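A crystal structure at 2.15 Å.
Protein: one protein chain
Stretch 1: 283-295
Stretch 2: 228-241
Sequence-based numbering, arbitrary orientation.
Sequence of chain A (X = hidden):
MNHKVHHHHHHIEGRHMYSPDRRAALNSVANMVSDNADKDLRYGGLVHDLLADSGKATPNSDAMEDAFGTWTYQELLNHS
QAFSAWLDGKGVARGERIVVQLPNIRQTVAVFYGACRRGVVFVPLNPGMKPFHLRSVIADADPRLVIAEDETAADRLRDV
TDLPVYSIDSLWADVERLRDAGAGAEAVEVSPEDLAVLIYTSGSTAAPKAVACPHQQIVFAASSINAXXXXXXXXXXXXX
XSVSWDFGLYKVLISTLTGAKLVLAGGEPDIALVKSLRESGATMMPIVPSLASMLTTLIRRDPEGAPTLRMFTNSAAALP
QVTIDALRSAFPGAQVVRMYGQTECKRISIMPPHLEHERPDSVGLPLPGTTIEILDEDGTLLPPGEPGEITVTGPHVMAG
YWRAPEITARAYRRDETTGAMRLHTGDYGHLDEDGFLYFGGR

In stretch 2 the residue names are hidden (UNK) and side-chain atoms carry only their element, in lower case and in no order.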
ATOM      1  N   THR A 283     -11.361  13.972  -2.901  1.00 26.89           N
ATOM      2  CA  THR A 283     -12.147  13.314  -3.903  1.00 25.89           C
ATOM      3  C   THR A 283     -12.195  11.808  -3.780  1.00 27.51           C
ATOM      4  O   THR A 283     -13.197  11.209  -4.173  1.00 28.91           O
ATOM      5  CB  THR A 283     -11.661  13.680  -5.307  1.00 25.28           C
ATOM      6  OG1 THR A 283     -10.297  13.271  -5.451  1.00 25.33           O
ATOM      7  CG2 THR A 283     -11.747  15.233  -5.511  1.00 27.18           C
ATOM      8  N   MET A 284     -11.131  11.186  -3.295  1.00 28.17           N
ATOM      9  CA  MET A 284     -11.070   9.727  -3.178  1.00 26.85           C
ATOM     10  C   MET A 284     -10.731   9.375  -1.753  1.00 28.59           C
ATOM     11  O   MET A 284      -9.901  10.031  -1.164  1.00 30.81           O
ATOM     12  CB  MET A 284      -9.975   9.164  -4.054  1.00 26.37           C
ATOM     13  CG  MET A 284      -9.946   9.681  -5.487  1.00 27.83           C
ATOM     14  SD  MET A 284     -11.138   8.863  -6.535  1.00 29.86           S
ATOM     15  CE  MET A 284     -10.375   7.295  -6.870  1.00 26.16           C
ATOM     16  N   MET A 285     -11.392   8.370  -1.190  1.00 29.06           N
ATOM     17  CA  MET A 285     -11.202   7.997   0.204  1.00 28.44           C
ATOM     18  C   MET A 285     -11.186   6.509   0.345  1.00 27.32           C
ATOM     19  O   MET A 285     -12.233   5.861   0.217  1.00 26.09           O
ATOM     20  CB  MET A 285     -12.335   8.534   1.064  1.00 28.78           C
ATOM     21  CG  MET A 285     -12.114   8.328   2.544  1.00 28.92           C
ATOM     22  SD  MET A 285     -13.423   8.967   3.610  1.00 33.13           S
ATOM     23  CE  MET A 285     -12.653   8.493   5.165  1.00 32.47           C
ATOM     24  N   PRO A 286     -10.027   5.955   0.617  1.00 28.06           N
ATOM     25  CA  PRO A 286     -10.091   4.510   0.898  1.00 30.48           C
ATOM     26  C   PRO A 286     -10.718   4.323   2.274  1.00 30.98           C
ATOM     27  O   PRO A 286     -10.483   5.146   3.165  1.00 33.35           O
ATOM     28  CB  PRO A 286      -8.610   4.059   0.850  1.00 30.60           C
ATOM     29  CG  PRO A 286      -7.813   5.317   0.961  1.00 31.24           C
ATOM     30  CD  PRO A 286      -8.652   6.435   0.411  1.00 29.53           C
ATOM     31  N   ILE A 287     -11.517   3.283   2.440  1.00 29.25           N
ATOM     32  CA  ILE A 287     -12.168   3.029   3.720  1.00 32.42           C
ATOM     33  C   ILE A 287     -12.119   1.546   4.106  1.00 33.88           C
ATOM     34  O   ILE A 287     -11.769   0.678   3.299  1.00 33.57           O
ATOM     35  CB  ILE A 287     -13.680   3.405   3.672  1.00 34.52           C
ATOM     36  CG1 ILE A 287     -14.362   2.625   2.544  1.00 35.95           C
ATOM     37  CG2 ILE A 287     -13.863   4.900   3.478  1.00 34.45           C
ATOM     38  CD1 ILE A 287     -15.867   2.600   2.663  1.00 37.37           C
ATOM     39  N   VAL A 288     -12.552   1.310   5.340  1.00 37.46           N
ATOM     40  CA  VAL A 288     -12.770   0.012   5.945  1.00 39.95           C
ATOM     41  C   VAL A 288     -14.146   0.117   6.638  1.00 40.55           C
ATOM     42  O   VAL A 288     -14.595   1.237   6.939  1.00 35.12           O
ATOM     43  CB  VAL A 288     -11.594  -0.212   6.937  1.00 41.52           C
ATOM     44  CG1 VAL A 288     -11.856  -1.315   7.933  1.00 50.49           C
ATOM     45  CG2 VAL A 288     -10.308  -0.471   6.192  1.00 41.36           C
ATOM     46  N   PRO A 289     -14.873  -1.023   6.829  1.00 43.02           N
ATOM     47  CA  PRO A 289     -16.223  -0.895   7.407  1.00 41.82           C
ATOM     48  C   PRO A 289     -16.310   0.041   8.614  1.00 44.24           C
ATOM     49  O   PRO A 289     -17.240   0.880   8.687  1.00 42.82           O
ATOM     50  CB  PRO A 289     -16.570  -2.324   7.779  1.00 43.21           C
ATOM     51  CG  PRO A 289     -15.922  -3.113   6.675  1.00 45.96           C
ATOM     52  CD  PRO A 289     -14.604  -2.416   6.432  1.00 44.18           C
ATOM     53  N   SER A 290     -15.342  -0.086   9.527  1.00 40.72           N
ATOM     54  CA  SER A 290     -15.386   0.667  10.762  1.00 42.51           C
ATOM     55  C   SER A 290     -15.293   2.165  10.463  1.00 38.24           C
ATOM     56  O   SER A 290     -16.131   2.921  10.921  1.00 39.79           O
ATOM     57  CB  SER A 290     -14.353   0.186  11.776  1.00 41.51           C
ATOM     58  OG  SER A 290     -13.056   0.629  11.397  1.00 45.88           O
ATOM     59  N   LEU A 291     -14.347   2.577   9.633  1.00 37.09           N
ATOM     60  CA  LEU A 291     -14.290   3.975   9.181  1.00 39.81           C
ATOM     61  C   LEU A 291     -15.536   4.465   8.406  1.00 39.72           C
ATOM     62  O   LEU A 291     -15.958   5.617   8.547  1.00 39.61           O
ATOM     63  CB  LEU A 291     -13.044   4.194   8.323  1.00 40.65           C
ATOM     64  CG  LEU A 291     -12.702   5.629   7.929  1.00 43.14           C
ATOM     65  CD1 LEU A 291     -12.702   6.555   9.124  1.00 43.79           C
ATOM     66  CD2 LEU A 291     -11.337   5.687   7.221  1.00 44.04           C
ATOM     67  N   ALA A 292     -16.111   3.613   7.568  1.00 39.90           N
ATOM     68  CA  ALA A 292     -17.332   4.011   6.837  1.00 40.56           C
ATOM     69  C   ALA A 292     -18.554   4.319   7.776  1.00 44.77           C
ATOM     70  O   ALA A 292     -19.241   5.336   7.588  1.00 43.21           O
ATOM     71  CB  ALA A 292     -17.683   2.946   5.845  1.00 36.39           C
ATOM     72  N   SER A 293     -18.821   3.440   8.756  1.00 45.76           N
ATOM     73  CA  SER A 293     -19.915   3.636   9.731  1.00 48.27           C
ATOM     74  C   SER A 293     -19.709   4.911  10.527  1.00 47.99           C
ATOM     75  O   SER A 293     -20.630   5.691  10.690  1.00 53.55           O
ATOM     76  CB  SER A 293     -19.982   2.510  10.755  1.00 51.08           C
ATOM     77  OG  SER A 293     -19.681   1.293  10.159  1.00 55.37           O
ATOM     78  N   MET A 294     -18.500   5.131  10.988  1.00 43.87           N
ATOM     79  CA  MET A 294     -18.172   6.374  11.689  1.00 47.61           C
ATOM     80  C   MET A 294     -18.495   7.587  10.796  1.00 49.04           C
ATOM     81  O   MET A 294     -19.075   8.572  11.271  1.00 48.03           O
ATOM     82  CB  MET A 294     -16.701   6.394  12.072  1.00 49.96           C
ATOM     83  CG  MET A 294     -16.292   7.386  13.162  1.00 57.37           C
ATOM     84  SD  MET A 294     -14.499   7.762  13.218  1.00 70.35           S
ATOM     85  CE  MET A 294     -13.723   6.142  13.006  1.00 71.10           C
ATOM     86  N   LEU A 295     -18.109   7.514   9.515  1.00 43.37           N
ATOM     87  CA  LEU A 295     -18.398   8.595   8.581  1.00 43.53           C
ATOM     88  C   LEU A 295     -19.912   8.851   8.359  1.00 44.63           C
ATOM     89  O   LEU A 295     -20.348   9.984   8.262  1.00 44.67           O
ATOM     90  CB  LEU A 295     -17.711   8.356   7.219  1.00 40.29           C
ATOM     91  CG  LEU A 295     -17.791   9.514   6.169  1.00 40.87           C
ATOM     92  CD1 LEU A 295     -17.599  10.896   6.776  1.00 38.08           C
ATOM     93  CD2 LEU A 295     -16.849   9.389   4.971  1.00 43.20           C
ATOM     94  N   UNK A 228      -8.490   0.135 -13.227  1.00 23.67           N
ATOM     95  CA  UNK A 228      -9.913  -0.061 -12.861  1.00 22.99           C
ATOM     96  C   UNK A 228     -10.504   1.168 -12.116  1.00 23.33           C
ATOM     97  O   UNK A 228     -11.585   1.599 -12.404  1.00 24.56           O
ATOM     98  c   UNK A 228      -9.522  -2.549 -12.562  1.00 23.14           C
ATOM     99  c   UNK A 228     -10.186  -1.335 -12.016  1.00 21.60           C
ATOM    100  c   UNK A 228     -11.671  -1.603 -11.949  1.00 20.72           C
ATOM    101  N   UNK A 229      -9.762   1.761 -11.191  1.00 25.52           N
ATOM    102  CA  UNK A 229     -10.291   2.787 -10.326  1.00 24.58           C
ATOM    103  C   UNK A 229     -10.181   4.181 -10.900  1.00 24.25           C
ATOM    104  O   UNK A 229     -11.006   5.016 -10.614  1.00 26.18           O
ATOM    105  c   UNK A 229      -9.548   2.784  -8.985  1.00 24.73           C
ATOM    106  c   UNK A 229     -11.216   1.226  -7.905  1.00 25.79           C
ATOM    107  c   UNK A 229      -9.031   1.728  -6.706  1.00 23.95           C
ATOM    108  c   UNK A 229      -9.727   1.554  -8.078  1.00 25.81           C
ATOM    109  N   UNK A 230      -9.142   4.446 -11.671  1.00 24.22           N
ATOM    110  CA  UNK A 230      -9.053   5.697 -12.468  1.00 23.56           C
ATOM    111  C   UNK A 230      -8.721   6.902 -11.640  1.00 24.45           C
ATOM    112  O   UNK A 230      -9.379   7.914 -11.768  1.00 25.94           O
ATOM    113  N   UNK A 231      -7.771   6.795 -10.710  1.00 25.30           N
ATOM    114  CA  UNK A 231      -7.276   8.015 -10.047  1.00 27.23           C
ATOM    115  C   UNK A 231      -6.653   8.882 -11.139  1.00 29.06           C
ATOM    116  O   UNK A 231      -6.181   8.363 -12.119  1.00 31.58           O
ATOM    117  c   UNK A 231      -7.065   5.843  -7.614  1.00 27.25           C
ATOM    118  c   UNK A 231      -7.393   5.235  -6.440  1.00 27.16           C
ATOM    119  c   UNK A 231      -6.654   7.167  -7.672  1.00 25.89           C
ATOM    120  c   UNK A 231      -7.312   5.899  -5.234  1.00 27.57           C
ATOM    121  c   UNK A 231      -6.913   7.223  -5.236  1.00 28.47           C
ATOM    122  o   UNK A 231      -7.744   5.180  -4.042  1.00 28.43           O
ATOM    123  c   UNK A 231      -6.546   7.852  -6.467  1.00 27.07           C
ATOM    124  c   UNK A 231      -6.201   7.761  -8.992  1.00 25.99           C
ATOM    125  N   UNK A 232      -6.699  10.193 -10.969  1.00 30.16           N
ATOM    126  CA  UNK A 232      -6.074  11.112 -11.928  1.00 33.95           C
ATOM    127  C   UNK A 232      -5.460  12.306 -11.184  1.00 29.67           C
ATOM    128  O   UNK A 232      -5.605  12.441  -9.958  1.00 25.70           O
ATOM    129  c   UNK A 232      -9.579  13.757 -11.706  1.00 44.02           C
ATOM    130  n   UNK A 232      -8.348  13.472 -12.101  1.00 42.99           N
ATOM    131  c   UNK A 232      -9.539  11.655 -12.341  1.00 45.10           C
ATOM    132  c   UNK A 232      -7.043  11.532 -13.022  1.00 35.74           C
ATOM    133  c   UNK A 232      -8.291  12.160 -12.514  1.00 40.97           C
ATOM    134  n   UNK A 232     -10.318  12.667 -11.824  1.00 45.00           N
ATOM    135  N   UNK A 233      -4.747  13.129 -11.943  1.00 27.83           N
ATOM    136  CA  UNK A 233      -3.877  14.152 -11.377  1.00 29.31           C
ATOM    137  C   UNK A 233      -4.596  15.192 -10.548  1.00 30.17           C
ATOM    138  O   UNK A 233      -4.009  15.776  -9.684  1.00 34.54           O
ATOM    139  c   UNK A 233      -3.059  14.835 -12.491  1.00 28.30           C
ATOM    140  N   UNK A 234      -5.853  15.465 -10.851  1.00 30.69           N
ATOM    141  CA  UNK A 234      -6.621  16.368 -10.060  1.00 31.80           C
ATOM    142  C   UNK A 234      -7.310  15.714  -8.833  1.00 31.35           C
ATOM    143  O   UNK A 234      -8.035  16.383  -8.165  1.00 33.05           O
ATOM    144  c   UNK A 234      -6.886  18.066 -11.915  1.00 44.74           C
ATOM    145  o   UNK A 234      -7.680  20.114 -12.848  1.00 63.83           O
ATOM    146  c   UNK A 234      -7.629  17.076 -10.973  1.00 36.70           C
ATOM    147  o   UNK A 234      -8.534  18.238 -13.669  1.00 62.51           O
ATOM    148  c   UNK A 234      -7.775  18.852 -12.869  1.00 54.95           C
ATOM    149  N   UNK A 235      -7.124  14.414  -8.558  1.00 30.20           N
ATOM    150  CA  UNK A 235      -7.735  13.827  -7.355  1.00 28.88           C
ATOM    151  C   UNK A 235      -6.978  14.237  -6.115  1.00 26.82           C
ATOM    152  O   UNK A 235      -5.860  14.615  -6.159  1.00 24.43           O
ATOM    153  c   UNK A 235      -7.851  12.321  -7.421  1.00 28.78           C
ATOM    154  c   UNK A 235      -9.019  11.865  -8.274  1.00 30.32           C
ATOM    155  o   UNK A 235      -8.808  10.989  -9.178  1.00 31.89           O
ATOM    156  o   UNK A 235     -10.154  12.348  -8.043  1.00 29.46           O
ATOM    157  N   UNK A 236      -7.671  14.251  -5.010  1.00 28.17           N
ATOM    158  CA  UNK A 236      -7.059  14.513  -3.758  1.00 27.16           C
ATOM    159  C   UNK A 236      -7.484  13.305  -2.923  1.00 28.45           C
ATOM    160  O   UNK A 236      -8.672  13.118  -2.703  1.00 28.58           O
ATOM    161  c   UNK A 236      -7.090  16.988  -4.060  1.00 32.90           C
ATOM    162  c   UNK A 236      -7.479  18.414  -3.650  1.00 32.54           C
ATOM    163  c   UNK A 236      -7.159  15.953  -1.732  1.00 28.69           C
ATOM    164  c   UNK A 236      -7.597  15.812  -3.183  1.00 28.38           C
ATOM    165  N   UNK A 237      -6.512  12.517  -2.453  1.00 29.50           N
ATOM    166  CA  UNK A 237      -6.747  11.244  -1.790  1.00 29.34           C
ATOM    167  C   UNK A 237      -6.612  11.416  -0.285  1.00 32.79           C
ATOM    168  O   UNK A 237      -5.520  11.744   0.224  1.00 34.53           O
ATOM    169  c   UNK A 237      -6.082   8.788  -1.751  1.00 26.64           C
ATOM    170  c   UNK A 237      -5.759  10.176  -2.284  1.00 27.68           C
ATOM    171  c   UNK A 237      -5.760  10.161  -3.831  1.00 29.78           C
ATOM    172  N   UNK A 238      -7.705  11.188   0.427  1.00 30.01           N
ATOM    173  CA  UNK A 238      -7.714  11.314   1.867  1.00 29.16           C
ATOM    174  C   UNK A 238      -7.464   9.944   2.489  1.00 29.22           C
ATOM    175  O   UNK A 238      -8.326   9.072   2.484  1.00 29.12           O
ATOM    176  c   UNK A 238      -9.040  11.899   2.347  1.00 31.18           C
ATOM    177  c   UNK A 238      -9.205  11.457   4.831  1.00 33.26           C
ATOM    178  c   UNK A 238      -9.012  12.353   3.806  1.00 33.14           C
ATOM    179  c   UNK A 238      -8.732  14.116   5.439  1.00 37.32           C
ATOM    180  c   UNK A 238      -8.911  13.214   6.468  1.00 36.29           C
ATOM    181  c   UNK A 238      -9.155  11.876   6.161  1.00 38.47           C
ATOM    182  c   UNK A 238      -8.754  13.699   4.125  1.00 34.64           C
ATOM    183  N   UNK A 239      -6.282   9.780   3.060  1.00 29.86           N
ATOM    184  CA  UNK A 239      -5.828   8.516   3.525  1.00 31.25           C
ATOM    185  C   UNK A 239      -5.599   8.545   5.020  1.00 34.36           C
ATOM    186  O   UNK A 239      -4.635   9.155   5.541  1.00 34.90           O
ATOM    187  c   UNK A 239      -4.547   8.114   2.809  1.00 32.22           C
ATOM    188  s   UNK A 239      -4.093   6.431   3.183  1.00 33.74           S
ATOM    189  N   UNK A 240      -6.493   7.841   5.691  1.00 37.68           N
ATOM    190  CA  UNK A 240      -6.501   7.708   7.126  1.00 41.44           C
ATOM    191  C   UNK A 240      -5.796   6.389   7.487  1.00 42.50           C
ATOM    192  O   UNK A 240      -5.400   6.142   8.635  1.00 46.76           O
ATOM    193  c   UNK A 240      -9.540   8.381  11.677  1.00 71.59           C
ATOM    194  n   UNK A 240      -8.459   7.684  12.054  1.00 77.60           N
ATOM    195  c   UNK A 240      -8.270   7.803   9.015  1.00 52.05           C
ATOM    196  c   UNK A 240      -8.382   9.201   9.653  1.00 54.96           C
ATOM    197  n   UNK A 240     -10.632   8.331  12.429  1.00 71.19           N
ATOM    198  n   UNK A 240      -9.521   9.138  10.578  1.00 61.09           N
ATOM    199  c   UNK A 240      -7.966   7.779   7.543  1.00 43.11           C
ATOM    200  N   UNK A 241      -5.563   5.575   6.476  1.00 43.97           N
ATOM    201  CA  UNK A 241      -4.868   4.312   6.642  1.00 47.43           C
ATOM    202  C   UNK A 241      -3.394   4.529   6.729  1.00 43.09           C
ATOM    203  O   UNK A 241      -2.853   5.426   6.078  1.00 42.57           O
ATOM    204  c   UNK A 241      -5.090   3.371   5.451  1.00 52.98           C
ATOM    205  s   UNK A 241      -7.860   3.104   5.455  1.00 58.75           S
ATOM    206  c   UNK A 241      -7.469   4.196   4.094  1.00 58.77           C
ATOM    207  c   UNK A 241      -6.237   2.382   5.636  1.00 59.38           C
TER
HETATM  208  O   HOH W   1      -9.010   7.044   4.259  1.00 30.72           O

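Position 228 carries three carbons, one bearing the other two, and nothing of stretch 1 is in reach: V228. Position 229 has four carbons forked at the second, hence L229; its O lies 4.4 Å from M284 CE. Position 230 has no side-chain atoms and a positive phi of 75° just after the helix, which favours glycine: G230.

Position 231 shows one carbon, then a six-carbon ring bearing one oxygen, so Y231. M284 CE sits 3.5 Å from the ring centroid and 5° off the normal, a CH-pi contact over one face. Position 232 has one carbon and a five-membered ring of three carbons and two nitrogens; it touches nothing of stretch 1 and is H232. Position 233, a single carbon, is A233. Position 234 has three carbons, the third carrying two oxygens, giving E234; its end leads away from stretch 1.

Position 235 has two carbons, the second carrying two oxygens: D235. It closes a type I turn begun at H232, with D235 N to H232 O at 2.9 Å, and the H232 N to D235 OD2 bond of 2.9 Å braces that turn. T283 OG1 donates to D235 OD1 at 2.8 Å.

Position 236 has four carbons, forked at the first with one arm two carbons long, identifying I236. Its N donates to T283 OG1 (2.8 Å, 161°), so this hydroxyl both accepts and donates. Position 237, one carbon carrying two, is V237, with CG1 4.1 Å from P286 CD. Position 238 has one carbon and an unsubstituted six-carbon ring, F238; its N donates to M284 O at 2.9 Å. Position 239, one carbon then sulfur, is C239, whose SG is 4.5 Å from P286 CG.

Position 240 has three carbons, a nitrogen, and a carbon carrying two more nitrogens: R240. Its CB lies 4.0 Å from L291 CD2, and its NH2 3.8 Å from M294 CE. Position 241, an unbranched run of two carbons, sulfur and carbon, is M241; its CE comes 3.3 Å from P286 CG.

The contact rests on two nearly parallel strands, 25° between their directions, with M284 bridged to V237. I236 O accepts from T283 N at 2.8 Å and M284 N at 3.2 Å, fixing the register at one end. Farther along, P286 has no amide hydrogen to offer; a water instead donates to P286 O (2.6 Å) and F238 O (2.8 Å) and accepts from R240 N (3.0 Å). Apolar packing of M284 and P286 completes the 727 Å² interface.

Stretch 2, residues 228-241: VLGYHAEDIVFCRM
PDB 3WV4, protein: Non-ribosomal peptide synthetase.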